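Local coordinates for AGR_L_2016p (Agrobacterium tumefaciens, PDB 2GVH), which probably hydrolyses the thioester bond of acyl-CoA molecules, as a thioesterase built from two hotdog-type domains, at residues G101-T106 / A133-E138. Sequence-based numbering, arbitrary orientation.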
ATOM      1  N   GLY B 101     -25.783   2.875 -22.897  1.00 59.79           N
ATOM      2  CA  GLY B 101     -27.193   3.260 -22.796  1.00 59.68           C
ATOM      3  C   GLY B 101     -27.354   4.702 -22.332  1.00 59.99           C
ATOM      4  O   GLY B 101     -26.590   5.584 -22.740  1.00 59.14           O
ATOM      5  N   ARG B 102     -28.376   4.939 -21.503  1.00 60.79           N
ATOM      6  CA  ARG B 102     -28.594   6.223 -20.825  1.00 60.42           C
ATOM      7  C   ARG B 102     -27.566   6.290 -19.700  1.00 60.28           C
ATOM      8  O   ARG B 102     -26.907   7.317 -19.514  1.00 60.79           O
ATOM      9  CB  ARG B 102     -30.003   6.301 -20.215  1.00 59.14           C
ATOM     10  CG  ARG B 102     -30.799   7.637 -20.499  1.00 65.71           C
ATOM     11  CD  ARG B 102     -32.223   7.758 -19.776  1.00 47.06           C
ATOM     12  NE  ARG B 102     -32.070   7.937 -18.310  1.00 41.29           N
ATOM     13  CZ  ARG B 102     -32.951   8.458 -17.452  1.00 30.38           C
ATOM     14  NH1 ARG B 102     -34.187   8.931 -17.836  1.00 41.02           N
ATOM     15  NH2 ARG B 102     -32.564   8.520 -16.174  1.00 25.01           N
ATOM     16  N   ARG B 103     -27.431   5.191 -18.955  1.00 60.76           N
ATOM     17  CA  ARG B 103     -26.575   5.190 -17.768  1.00 63.45           C
ATOM     18  C   ARG B 103     -25.670   3.958 -17.586  1.00 65.35           C
ATOM     19  O   ARG B 103     -24.740   3.956 -16.755  1.00 65.89           O
ATOM     20  CB  ARG B 103     -27.388   5.479 -16.509  1.00 61.35           C
ATOM     21  CG  ARG B 103     -27.402   6.963 -16.186  1.00 67.83           C
ATOM     22  CD  ARG B 103     -28.505   7.332 -15.221  1.00 72.67           C
ATOM     23  NE  ARG B 103     -28.952   8.718 -15.395  1.00 75.47           N
ATOM     24  CZ  ARG B 103     -29.283   9.515 -14.385  1.00 79.29           C
ATOM     25  NH1 ARG B 103     -29.225   9.076 -13.135  1.00 82.59           N
ATOM     26  NH2 ARG B 103     -29.660  10.753 -14.619  1.00 80.41           N
ATOM     27  N   SER B 104     -25.936   2.930 -18.391  1.00 67.09           N
ATOM     28  CA  SER B 104     -25.142   1.705 -18.390  1.00 67.91           C
ATOM     29  C   SER B 104     -24.087   1.790 -19.452  1.00 66.66           C
ATOM     30  O   SER B 104     -24.384   2.049 -20.635  1.00 66.85           O
ATOM     31  CB  SER B 104     -26.014   0.511 -18.734  1.00 69.50           C
ATOM     32  OG  SER B 104     -26.701   0.058 -17.595  1.00 77.33           O
ATOM     33  N   LEU B 105     -22.855   1.550 -19.031  1.00 64.94           N
ATOM     34  CA  LEU B 105     -21.764   1.439 -19.965  1.00 64.17           C
ATOM     35  C   LEU B 105     -21.200   0.039 -19.860  1.00 62.92           C
ATOM     36  O   LEU B 105     -20.935  -0.453 -18.785  1.00 62.31           O
ATOM     37  CB  LEU B 105     -20.690   2.463 -19.642  1.00 63.42           C
ATOM     38  CG  LEU B 105     -19.565   2.669 -20.643  1.00 62.85           C
ATOM     39  CD1 LEU B 105     -20.087   3.329 -21.920  1.00 57.92           C
ATOM     40  CD2 LEU B 105     -18.536   3.516 -19.989  1.00 53.37           C
ATOM     41  N   THR B 106     -21.041  -0.608 -21.001  1.00 63.48           N
ATOM     42  CA  THR B 106     -20.391  -1.904 -21.040  1.00 62.54           C
ATOM     43  C   THR B 106     -18.929  -1.720 -21.397  1.00 61.09           C
ATOM     44  O   THR B 106     -18.606  -1.083 -22.376  1.00 61.08           O
ATOM     45  CB  THR B 106     -21.079  -2.793 -22.067  1.00 60.71           C
ATOM     46  OG1 THR B 106     -22.490  -2.651 -21.906  1.00 66.96           O
ATOM     47  CG2 THR B 106     -20.694  -4.244 -21.846  1.00 61.17           C
ATOM     48  N   ALA B 133     -23.504   4.971 -14.297  1.00 63.42           N
ATOM     49  CA  ALA B 133     -23.177   6.345 -13.956  1.00 63.76           C
ATOM     50  C   ALA B 133     -24.015   6.760 -12.774  1.00 64.06           C
ATOM     51  O   ALA B 133     -25.212   6.511 -12.763  1.00 64.72           O
ATOM     52  CB  ALA B 133     -23.474   7.246 -15.142  1.00 62.45           C
ATOM     53  N   ILE B 134     -23.399   7.378 -11.773  1.00 65.65           N
ATOM     54  CA  ILE B 134     -24.162   8.025 -10.695  1.00 65.68           C
ATOM     55  C   ILE B 134     -23.835   9.509 -10.722  1.00 65.13           C
ATOM     56  O   ILE B 134     -22.941   9.965 -10.011  1.00 65.44           O
ATOM     57  CB  ILE B 134     -23.827   7.462  -9.287  1.00 65.37           C
ATOM     58  CG1 ILE B 134     -23.835   5.920  -9.271  1.00 62.80           C
ATOM     59  CG2 ILE B 134     -24.763   8.079  -8.240  1.00 66.14           C
ATOM     60  CD1 ILE B 134     -25.182   5.288  -9.270  1.00 68.26           C
ATOM     61  N   PRO B 135     -24.551  10.264 -11.555  1.00 65.20           N
ATOM     62  CA  PRO B 135     -24.238  11.682 -11.709  1.00 66.17           C
ATOM     63  C   PRO B 135     -24.621  12.504 -10.480  1.00 68.54           C
ATOM     64  O   PRO B 135     -25.623  12.211  -9.816  1.00 67.29           O
ATOM     65  CB  PRO B 135     -25.078  12.093 -12.923  1.00 65.56           C
ATOM     66  CG  PRO B 135     -26.239  11.143 -12.914  1.00 65.19           C
ATOM     67  CD  PRO B 135     -25.690   9.843 -12.392  1.00 65.53           C
ATOM     68  N   GLU B 136     -23.805  13.517 -10.191  1.00 72.51           N
ATOM     69  CA  GLU B 136     -24.051  14.472  -9.111  1.00 75.58           C
ATOM     70  C   GLU B 136     -24.365  15.856  -9.713  1.00 77.11           C
ATOM     71  O   GLU B 136     -24.143  16.081 -10.907  1.00 78.18           O
ATOM     72  CB  GLU B 136     -22.823  14.526  -8.187  1.00 74.67           C
ATOM     73  N   GLY B 137     -24.888  16.775  -8.905  1.00 78.22           N
ATOM     74  CA  GLY B 137     -25.139  18.137  -9.378  1.00 78.84           C
ATOM     75  C   GLY B 137     -26.597  18.496  -9.540  1.00 79.14           C
ATOM     76  O   GLY B 137     -27.479  17.665  -9.321  1.00 78.73           O
ATOM     77  N   GLU B 138     -26.832  19.749  -9.922  1.00 79.88           N
ATOM     78  CA  GLU B 138     -28.189  20.289 -10.055  1.00 81.02           C
ATOM     79  C   GLU B 138     -28.934  19.708 -11.265  1.00 80.99           C
ATOM     80  O   GLU B 138     -30.147  19.511 -11.217  1.00 81.58           O
ATOM     81  CB  GLU B 138     -28.170  21.829 -10.106  1.00 80.47           C
TER
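With chi2 at 163° and chi3 at -152°, the side chain of R103 runs extended from CG to NE, which carries its guanidinium past A133 as far as P135. There the two side chains cross at about a right angle, and CG of P135 lies over one face of the guanidinium, near its rim, with R103 NH1 3.6 Å from P135 CG and 3.7 Å from P135 CD. The opposite face receives NH2 of R102, likewise offset toward the rim. Arginine suits this place because its long aliphatic part can pass the alanine while its flat, polar end lies against the proline ring; weak hydrogen bonds from R103 NH2 to the carbonyl oxygens of A140 and Y143 may limit the rotation of that end. Nearer the backbone, R103 CG is 4.1 Å from A133 CB, a methyl small enough to fit beside the arginine stem and also touching T69 and Y143. In the hotdog fold of this domain, strands 104-115 and 121-133 are antiparallel neighbours, and the contact sits where the turn entering the first faces the end of the second. The antiparallel backbone pairing is carried to the end of the two strands by A133 N, which donates to R103 O at 2.9 Å, in the carbonyl plane. P135, which has no amide hydrogen to give, follows in the loop and presents its ring to the arginine instead.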